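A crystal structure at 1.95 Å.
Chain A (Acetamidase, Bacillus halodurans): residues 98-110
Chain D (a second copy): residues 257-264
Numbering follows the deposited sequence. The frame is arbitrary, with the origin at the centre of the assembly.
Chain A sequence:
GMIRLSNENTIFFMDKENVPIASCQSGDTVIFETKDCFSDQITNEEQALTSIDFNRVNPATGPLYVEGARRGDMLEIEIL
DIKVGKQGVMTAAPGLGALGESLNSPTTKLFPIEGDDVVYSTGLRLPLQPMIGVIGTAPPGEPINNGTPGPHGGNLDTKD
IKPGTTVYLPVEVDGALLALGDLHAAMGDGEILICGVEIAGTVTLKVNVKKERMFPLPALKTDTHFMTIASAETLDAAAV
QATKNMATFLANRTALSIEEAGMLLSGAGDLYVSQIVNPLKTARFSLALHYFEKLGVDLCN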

# COMPACT_ATOMS: atom_id res chain seq x y z
N ALA A 98 14.82 4.39 -2.73
CA ALA A 98 14.05 4.62 -3.95
C ALA A 98 14.49 5.86 -4.71
O ALA A 98 14.38 5.89 -5.93
N LEU A 99 14.95 6.89 -4.00
CA LEU A 99 15.42 8.14 -4.63
C LEU A 99 16.94 8.17 -4.92
O LEU A 99 17.48 9.21 -5.29
N GLY A 100 17.61 7.04 -4.77
CA GLY A 100 19.06 6.95 -4.98
C GLY A 100 19.65 7.71 -6.15
O GLY A 100 20.65 8.41 -6.00
N GLU A 101 19.02 7.57 -7.31
CA GLU A 101 19.54 8.17 -8.51
C GLU A 101 19.03 9.59 -8.73
O GLU A 101 19.40 10.22 -9.69
N SER A 102 18.17 10.09 -7.84
CA SER A 102 17.66 11.46 -7.95
C SER A 102 18.38 12.40 -6.98
O SER A 102 18.40 13.62 -7.18
N LEU A 103 18.97 11.84 -5.92
CA LEU A 103 19.64 12.66 -4.90
C LEU A 103 20.95 13.29 -5.40
O LEU A 103 21.68 12.69 -6.19
N ASN A 104 21.24 14.50 -4.95
CA ASN A 104 22.45 15.23 -5.38
C ASN A 104 23.63 15.04 -4.44
O ASN A 104 24.77 14.94 -4.89
N SER A 105 23.35 15.04 -3.14
CA SER A 105 24.38 15.04 -2.13
C SER A 105 23.93 14.38 -0.84
O SER A 105 22.75 14.53 -0.45
N PRO A 106 24.88 13.70 -0.14
CA PRO A 106 24.59 13.10 1.15
C PRO A 106 24.18 14.19 2.12
O PRO A 106 24.76 15.29 2.10
N THR A 107 23.17 13.89 2.91
CA THR A 107 22.53 14.84 3.81
C THR A 107 22.15 14.10 5.09
O THR A 107 21.64 13.00 5.01
N THR A 108 22.45 14.69 6.24
CA THR A 108 22.04 14.17 7.55
C THR A 108 21.22 15.22 8.28
O THR A 108 21.58 16.40 8.30
N LYS A 109 20.12 14.82 8.88
CA LYS A 109 19.28 15.78 9.55
C LYS A 109 18.75 15.23 10.88
O LYS A 109 18.35 14.05 10.97
N LEU A 110 18.75 16.12 11.88
CA LEU A 110 18.31 15.80 13.24
C LEU A 110 16.91 16.33 13.52
O LEU A 110 16.55 17.44 13.10
N SER D 257 14.74 21.05 -0.81
CA SER D 257 15.65 20.39 -1.72
C SER D 257 15.10 19.00 -1.96
O SER D 257 14.22 18.54 -1.22
N ILE D 258 15.59 18.32 -3.01
CA ILE D 258 15.15 16.95 -3.28
C ILE D 258 15.47 16.04 -2.10
O ILE D 258 14.74 15.08 -1.87
N GLU D 259 16.55 16.32 -1.36
CA GLU D 259 16.89 15.45 -0.21
C GLU D 259 15.91 15.68 0.92
O GLU D 259 15.51 14.73 1.59
N GLU D 260 15.56 16.94 1.14
CA GLU D 260 14.54 17.32 2.14
C GLU D 260 13.17 16.78 1.77
O GLU D 260 12.47 16.25 2.63
N ALA D 261 12.80 16.87 0.48
CA ALA D 261 11.55 16.28 -0.02
C ALA D 261 11.53 14.78 0.24
O ALA D 261 10.54 14.27 0.74
N GLY D 262 12.62 14.09 -0.07
CA GLY D 262 12.76 12.66 0.25
C GLY D 262 12.52 12.30 1.71
O GLY D 262 11.87 11.31 2.00
N MSE D 263 13.10 13.08 2.61
CA MSE D 263 12.95 12.86 4.05
C MSE D 263 11.50 13.03 4.49
O MSE D 263 10.96 12.24 5.26
N LEU D 264 10.87 14.08 3.99
CA LEU D 264 9.47 14.29 4.23
C LEU D 264 8.61 13.10 3.80
O LEU D 264 7.73 12.66 4.55

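Side-chain packing between the loop and strand of chain A (98-110) and the start of a helix in chain D (257-264), two copies of the acetamidase, centres on D:Glu259, D:Met263 and D:Ile258, whose CA-to-CB bonds all point toward chain A. D:Glu259 covers the most surface. With chi1 m and chi2 p, it brings OE2 to two successive backbone amides, accepting hydrogen bonds from A:Asn104 N (2.9 Å) and A:Ser105 N (3.2 Å), so one carboxylate oxygen serves both amides. Water 1 extends this link, donating to D:Glu259 OE1 (2.9 Å) and to A:Asn104 OD1 (2.7 Å). The aliphatic part of the glutamate is also used: its CG lies 3.7 Å from A:Leu103 CD2 and 3.5 Å from A:Thr107 OG1, a hydroxyl that donates to A:Ser105 O (3.1 Å). One turn on, selenomethionine D:Met263 (m, t, t) reaches the strand, its CE 3.6 Å from A:Thr107 CG2 and its SE 3.7 Å from A:Lys109 CB; between these two residues, A:Thr108 points away. D:Ile258 (t, p) sets CG2 3.8 Å from A:Ser102 O and 4.4 Å from A:Leu103 CD2. At D:Gly262, the absent side chain leaves room for A:Leu99 (m, t), whose CD1 sits 3.6 Å from the glycine CA.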

# COMPACT_ATOMS: atom_id res chain seq x y z
CB ALA A 98 12.56 4.75 -3.62
CB LEU A 99 15.03 9.36 -3.78
CG LEU A 99 13.52 9.60 -3.69
CD1 LEU A 99 13.20 10.76 -2.73
CD2 LEU A 99 12.90 9.83 -5.08
CB GLU A 101 19.21 7.32 -9.74
CG GLU A 101 19.56 5.83 -9.61
CD GLU A 101 21.01 5.57 -9.20
OE1 GLU A 101 21.91 6.31 -9.65
OE2 GLU A 101 21.25 4.61 -8.42
CB SER A 102 16.14 11.48 -7.70
OG SER A 102 15.50 10.38 -8.33
CB LEU A 103 19.87 11.84 -3.61
CG LEU A 103 18.61 11.29 -2.94
CD1 LEU A 103 18.97 10.11 -2.05
CD2 LEU A 103 17.86 12.34 -2.14
CB ASN A 104 22.17 16.73 -5.46
CG ASN A 104 21.12 17.09 -6.50
OD1 ASN A 104 20.22 17.90 -6.25
ND2 ASN A 104 21.24 16.49 -7.69
CB SER A 105 24.80 16.47 -1.80
OG SER A 105 25.16 17.14 -2.98
CB PRO A 106 25.93 12.47 1.59
CG PRO A 106 26.76 12.43 0.40
CD PRO A 106 26.30 13.50 -0.52
CB THR A 107 21.28 15.41 3.15
OG1 THR A 107 21.67 16.10 1.96
CG2 THR A 107 20.53 16.34 4.10
CB THR A 108 23.24 13.83 8.42
OG1 THR A 108 24.00 12.82 7.78
CG2 THR A 108 22.80 13.33 9.81
CB LYS A 109 18.15 16.20 8.63
CG LYS A 109 17.23 17.27 9.18
CD LYS A 109 15.97 17.35 8.34
CE LYS A 109 14.92 18.23 9.00
NZ LYS A 109 15.43 19.60 9.33
CB LEU A 110 19.34 16.32 14.28
CG LEU A 110 20.67 15.51 14.36
CD1 LEU A 110 21.71 16.12 15.29
CD2 LEU A 110 20.39 14.10 14.80
CB SER D 257 17.03 20.30 -1.11
OG SER D 257 17.00 19.42 0.01
CB ILE D 258 15.76 16.37 -4.60
CG1 ILE D 258 14.97 15.15 -5.07
CG2 ILE D 258 17.25 16.07 -4.45
CD1 ILE D 258 13.50 15.49 -5.44
CB GLU D 259 18.31 15.70 0.31
CG GLU D 259 19.39 15.30 -0.64
CD GLU D 259 19.64 16.35 -1.73
OE1 GLU D 259 19.14 17.49 -1.63
OE2 GLU D 259 20.34 16.01 -2.69
CB GLU D 260 14.50 18.83 2.30
CG GLU D 260 15.66 19.41 3.09
CD GLU D 260 15.60 20.95 3.18
OE1 GLU D 260 15.09 21.60 2.24
OE2 GLU D 260 16.08 21.51 4.18
CB ALA D 261 11.34 16.59 -1.53
CB MSE D 263 13.83 13.83 4.84
CG MSE D 263 15.28 13.48 4.78
SE MSE D 263 16.40 14.82 5.62
CE MSE D 263 18.18 13.97 5.32
CB LEU D 264 9.02 15.56 3.52
CG LEU D 264 7.62 16.05 3.84
CD1 LEU D 264 7.37 16.13 5.33
CD2 LEU D 264 7.43 17.39 3.22
O HOH W 1 20.02 19.05 -3.87